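Local coordinates for protein Lpg2148(MvcA) (Legionella pneumophila subsp. pneumophila str. Philadelphia 1, PDB 6K11) that probably regulates the host ubiquitin-conjugating enzyme UBE2N through deamidase-mediated deubiquitination, as a Legionella effector, at residues A98-L110 and I276-L288. Sequence-based numbering, arbitrary orientation.
Sequences ALSADGDNLKNVL and IGIDKYIEKLAVL
Ile282 projects from helix 278-288 between Leu106 and Leu110, its CD1 lying 3.6 Å from Leu106 CD2 and meeting Leu110 CD1 tip to tip. With CG1 beside the backbone N (chi1 -68°) and CG2 anti to it, CG2 presses on Gly103, which at positive phi (79°) brings its bare CA to 3.8 Å from CG2. One turn on, Ala286 fits under the type I turn Ser100-Gly103, with CB 3.4 Å from Ala101 O, while the Leu99 side chain crosses that of Leu285 at about a right angle, CD2 lying 3.9 Å from Leu285 CB. A water donates to both Ala101 O and Ala286 O.

At the outer edge Lys107, bent at chi2 and chi3, passes Ile282 in the opposite direction, and its NZ donates a salt-bridge hydrogen bond to Glu283 OE2 (2.8 Å), on its anti lone pair. Lys280 NZ forms a salt bridge to OE1 from the syn side. Asn105 braces the turn, accepting from Ser100 N and donating to Ala98 O. Beneath, Leu106 and Leu285 rest on Phe124 of the central antiparallel sheet. The near-antiparallel helices (160°) thus pack through an apolar seam, bordered by a carboxylate shared between two lysines, which probably favours its ionised form.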
loop_
_atom_site.group_PDB
_atom_site.type_symbol
_atom_site.label_atom_id
_atom_site.label_comp_id
_atom_site.label_asym_id
_atom_site.label_seq_id
_atom_site.Cartn_x
_atom_site.Cartn_y
_atom_site.Cartn_z
ATOM N N ALA A 98 7.176 10.830 -11.313
ATOM C CA ALA A 98 5.771 11.165 -11.483
ATOM C C ALA A 98 5.350 10.916 -12.928
ATOM O O ALA A 98 6.082 11.234 -13.869
ATOM C CB ALA A 98 5.519 12.620 -11.077
ATOM N N LEU A 99 4.177 10.301 -13.100
ATOM C CA LEU A 99 3.595 10.167 -14.427
ATOM C C LEU A 99 3.224 11.551 -14.949
ATOM O O LEU A 99 2.556 12.324 -14.256
ATOM C CB LEU A 99 2.362 9.254 -14.388
ATOM C CG LEU A 99 1.730 8.866 -15.733
ATOM C CD1 LEU A 99 2.694 8.031 -16.571
ATOM C CD2 LEU A 99 0.399 8.121 -15.536
ATOM N N SER A 100 3.680 11.872 -16.158
ATOM C CA SER A 100 3.335 13.143 -16.781
ATOM C C SER A 100 1.818 13.258 -16.963
ATOM O O SER A 100 1.070 12.278 -16.873
ATOM C CB SER A 100 4.042 13.286 -18.128
ATOM O OG SER A 100 3.225 12.778 -19.172
ATOM N N ALA A 101 1.367 14.485 -17.240
ATOM C CA ALA A 101 -0.066 14.769 -17.212
ATOM C C ALA A 101 -0.836 13.951 -18.243
ATOM O O ALA A 101 -2.021 13.657 -18.035
ATOM C CB ALA A 101 -0.311 16.262 -17.427
ATOM N N ASP A 102 -0.192 13.579 -19.353
ATOM C CA ASP A 102 -0.798 12.709 -20.354
ATOM C C ASP A 102 -0.233 11.296 -20.336
ATOM O O ASP A 102 -0.645 10.469 -21.157
ATOM C CB ASP A 102 -0.601 13.301 -21.754
ATOM C CG ASP A 102 -1.352 14.599 -21.958
ATOM O OD1 ASP A 102 -2.533 14.675 -21.543
ATOM O OD2 ASP A 102 -0.764 15.546 -22.526
ATOM N N GLY A 103 0.706 11.006 -19.442
ATOM C CA GLY A 103 1.413 9.746 -19.463
ATOM C C GLY A 103 2.518 9.656 -20.489
ATOM O O GLY A 103 3.066 8.565 -20.690
ATOM N N ASP A 104 2.877 10.774 -21.130
ATOM C CA ASP A 104 3.821 10.731 -22.245
ATOM C C ASP A 104 5.176 10.198 -21.819
ATOM O O ASP A 104 5.825 9.472 -22.582
ATOM C CB ASP A 104 3.987 12.120 -22.863
ATOM C CG ASP A 104 2.696 12.668 -23.413
ATOM O OD1 ASP A 104 2.110 12.022 -24.309
ATOM O OD2 ASP A 104 2.274 13.749 -22.950
ATOM N N ASN A 105 5.637 10.555 -20.617
ATOM C CA ASN A 105 6.994 10.174 -20.241
ATOM C C ASN A 105 7.133 8.659 -20.147
ATOM O O ASN A 105 8.153 8.096 -20.563
ATOM C CB ASN A 105 7.417 10.861 -18.941
ATOM C CG ASN A 105 6.447 10.645 -17.797
ATOM O OD1 ASN A 105 5.306 10.225 -17.987
ATOM N ND2 ASN A 105 6.906 10.944 -16.585
ATOM N N LEU A 106 6.101 7.977 -19.643
ATOM C CA LEU A 106 6.116 6.517 -19.632
ATOM C C LEU A 106 5.865 5.950 -21.025
ATOM O O LEU A 106 6.515 4.979 -21.428
ATOM C CB LEU A 106 5.076 5.981 -18.637
ATOM C CG LEU A 106 4.933 4.454 -18.565
ATOM C CD1 LEU A 106 6.280 3.782 -18.288
ATOM C CD2 LEU A 106 3.885 4.053 -17.511
ATOM N N LYS A 107 4.939 6.547 -21.778
ATOM C CA LYS A 107 4.677 6.065 -23.129
ATOM C C LYS A 107 5.930 6.133 -23.991
ATOM O O LYS A 107 6.258 5.172 -24.696
ATOM C CB LYS A 107 3.538 6.865 -23.761
ATOM C CG LYS A 107 2.159 6.554 -23.166
ATOM C CD LYS A 107 1.060 6.611 -24.218
ATOM C CE LYS A 107 0.000 7.632 -23.868
ATOM N NZ LYS A 107 -0.990 7.738 -24.982
ATOM N N ASN A 108 6.667 7.243 -23.917
ATOM C CA ASN A 108 7.834 7.396 -24.780
ATOM C C ASN A 108 8.972 6.472 -24.368
ATOM O O ASN A 108 9.749 6.037 -25.226
ATOM C CB ASN A 108 8.288 8.856 -24.795
ATOM C CG ASN A 108 7.295 9.760 -25.512
ATOM O OD1 ASN A 108 6.556 9.310 -26.391
ATOM N ND2 ASN A 108 7.256 11.032 -25.127
ATOM N N VAL A 109 9.087 6.151 -23.076
ATOM C CA VAL A 109 10.057 5.144 -22.645
ATOM C C VAL A 109 9.766 3.803 -23.310
ATOM O O VAL A 109 10.680 3.106 -23.772
ATOM C CB VAL A 109 10.060 5.024 -21.109
ATOM C CG1 VAL A 109 10.839 3.798 -20.672
ATOM C CG2 VAL A 109 10.659 6.266 -20.480
ATOM N N LEU A 110 8.486 3.433 -23.393
ATOM C CA LEU A 110 8.112 2.155 -23.990
ATOM C C LEU A 110 8.313 2.167 -25.502
ATOM O O LEU A 110 8.762 1.170 -26.083
ATOM C CB LEU A 110 6.662 1.819 -23.636
ATOM C CG LEU A 110 6.344 1.690 -22.142
ATOM C CD1 LEU A 110 4.854 1.423 -21.914
ATOM C CD2 LEU A 110 7.208 0.606 -21.484
ATOM N N ILE A 276 -7.181 -4.033 -23.160
ATOM C CA ILE A 276 -7.369 -2.640 -23.559
ATOM C C ILE A 276 -6.114 -2.027 -24.160
ATOM O O ILE A 276 -6.206 -0.984 -24.824
ATOM C CB ILE A 276 -7.886 -1.776 -22.391
ATOM C CG1 ILE A 276 -6.764 -1.399 -21.420
ATOM C CG2 ILE A 276 -9.054 -2.477 -21.676
ATOM C CD1 ILE A 276 -7.225 -0.382 -20.382
ATOM N N GLY A 277 -4.960 -2.656 -23.988
ATOM C CA GLY A 277 -3.719 -2.108 -24.522
ATOM C C GLY A 277 -3.044 -1.153 -23.554
ATOM O O GLY A 277 -3.687 -0.407 -22.825
ATOM N N ILE A 278 -1.706 -1.163 -23.582
ATOM C CA ILE A 278 -0.913 -0.421 -22.597
ATOM C C ILE A 278 -1.119 1.085 -22.738
ATOM O O ILE A 278 -1.120 1.819 -21.738
ATOM C CB ILE A 278 0.574 -0.803 -22.713
ATOM C CG1 ILE A 278 1.405 -0.086 -21.637
ATOM C CG2 ILE A 278 1.110 -0.499 -24.120
ATOM C CD1 ILE A 278 0.918 -0.342 -20.200
ATOM N N ASP A 279 -1.292 1.575 -23.974
ATOM C CA ASP A 279 -1.473 3.011 -24.179
ATOM C C ASP A 279 -2.746 3.499 -23.496
ATOM O O ASP A 279 -2.723 4.489 -22.757
ATOM C CB ASP A 279 -1.508 3.343 -25.673
ATOM C CG ASP A 279 -0.164 3.146 -26.356
ATOM O OD1 ASP A 279 0.886 3.393 -25.725
ATOM O OD2 ASP A 279 -0.165 2.754 -27.542
ATOM N N LYS A 280 -3.865 2.803 -23.726
ATOM C CA LYS A 280 -5.121 3.164 -23.075
ATOM C C LYS A 280 -5.034 3.034 -21.559
ATOM O O LYS A 280 -5.572 3.878 -20.832
ATOM C CB LYS A 280 -6.266 2.301 -23.605
ATOM C CG LYS A 280 -7.654 2.851 -23.260
ATOM C CD LYS A 280 -7.914 4.172 -23.985
ATOM C CE LYS A 280 -7.774 4.010 -25.500
ATOM N NZ LYS A 280 -6.941 5.074 -26.141
ATOM N N TYR A 281 -4.391 1.967 -21.062
ATOM C CA TYR A 281 -4.192 1.833 -19.616
ATOM C C TYR A 281 -3.442 3.040 -19.055
ATOM O O TYR A 281 -3.847 3.621 -18.042
ATOM C CB TYR A 281 -3.446 0.527 -19.283
ATOM C CG TYR A 281 -3.507 0.125 -17.800
ATOM C CD1 TYR A 281 -2.567 0.605 -16.890
ATOM C CD2 TYR A 281 -4.499 -0.736 -17.320
ATOM C CE1 TYR A 281 -2.607 0.255 -15.541
ATOM C CE2 TYR A 281 -4.544 -1.099 -15.956
ATOM C CZ TYR A 281 -3.592 -0.592 -15.079
ATOM O OH TYR A 281 -3.623 -0.926 -13.725
ATOM N N ILE A 282 -2.349 3.446 -19.708
ATOM C CA ILE A 282 -1.586 4.589 -19.206
ATOM C C ILE A 282 -2.428 5.860 -19.257
ATOM O O ILE A 282 -2.398 6.685 -18.333
ATOM C CB ILE A 282 -0.268 4.752 -19.990
ATOM C CG1 ILE A 282 0.680 3.595 -19.690
ATOM C CG2 ILE A 282 0.403 6.066 -19.626
ATOM C CD1 ILE A 282 1.938 3.618 -20.533
ATOM N N GLU A 283 -3.195 6.037 -20.332
ATOM C CA GLU A 283 -4.005 7.242 -20.450
ATOM C C GLU A 283 -4.990 7.352 -19.300
ATOM O O GLU A 283 -5.177 8.436 -18.735
ATOM C CB GLU A 283 -4.734 7.250 -21.794
ATOM C CG GLU A 283 -3.797 7.542 -22.964
ATOM C CD GLU A 283 -4.433 7.216 -24.297
ATOM O OE1 GLU A 283 -5.685 7.169 -24.360
ATOM O OE2 GLU A 283 -3.676 7.003 -25.275
ATOM N N LYS A 284 -5.606 6.231 -18.914
ATOM C CA LYS A 284 -6.554 6.260 -17.807
ATOM C C LYS A 284 -5.856 6.514 -16.476
ATOM O O LYS A 284 -6.429 7.163 -15.590
ATOM C CB LYS A 284 -7.345 4.954 -17.768
ATOM C CG LYS A 284 -8.508 4.912 -18.760
ATOM C CD LYS A 284 -9.601 3.955 -18.266
ATOM C CE LYS A 284 -10.927 4.184 -18.975
ATOM N NZ LYS A 284 -11.880 3.055 -18.735
ATOM N N LEU A 285 -4.628 6.012 -16.313
ATOM C CA LEU A 285 -3.842 6.338 -15.123
ATOM C C LEU A 285 -3.586 7.834 -15.038
ATOM O O LEU A 285 -3.693 8.437 -13.965
ATOM C CB LEU A 285 -2.508 5.589 -15.132
ATOM C CG LEU A 285 -2.505 4.109 -14.762
ATOM C CD1 LEU A 285 -1.055 3.577 -14.715
ATOM C CD2 LEU A 285 -3.212 3.875 -13.448
ATOM N N ALA A 286 -3.230 8.452 -16.166
ATOM C CA ALA A 286 -3.030 9.901 -16.169
ATOM C C ALA A 286 -4.303 10.642 -15.761
ATOM O O ALA A 286 -4.241 11.625 -15.015
ATOM C CB ALA A 286 -2.543 10.361 -17.544
ATOM N N VAL A 287 -5.467 10.180 -16.225
ATOM C CA VAL A 287 -6.724 10.791 -15.793
ATOM C C VAL A 287 -6.913 10.598 -14.297
ATOM O O VAL A 287 -7.358 11.513 -13.587
ATOM C CB VAL A 287 -7.917 10.214 -16.575
ATOM C CG1 VAL A 287 -9.215 10.772 -16.016
ATOM C CG2 VAL A 287 -7.799 10.525 -18.077
ATOM N N LEU A 288 -6.588 9.399 -13.797
ATOM C CA LEU A 288 -6.711 9.125 -12.367
ATOM C C LEU A 288 -5.918 10.130 -11.543
ATOM O O LEU A 288 -6.351 10.534 -10.457
ATOM C CB LEU A 288 -6.243 7.699 -12.067
ATOM C CG LEU A 288 -6.487 7.175 -10.652
ATOM C CD1 LEU A 288 -7.975 7.004 -10.386
ATOM C CD2 LEU A 288 -5.736 5.856 -10.463
HETATM O O HOH W 1 -1.886 12.990 -14.842
#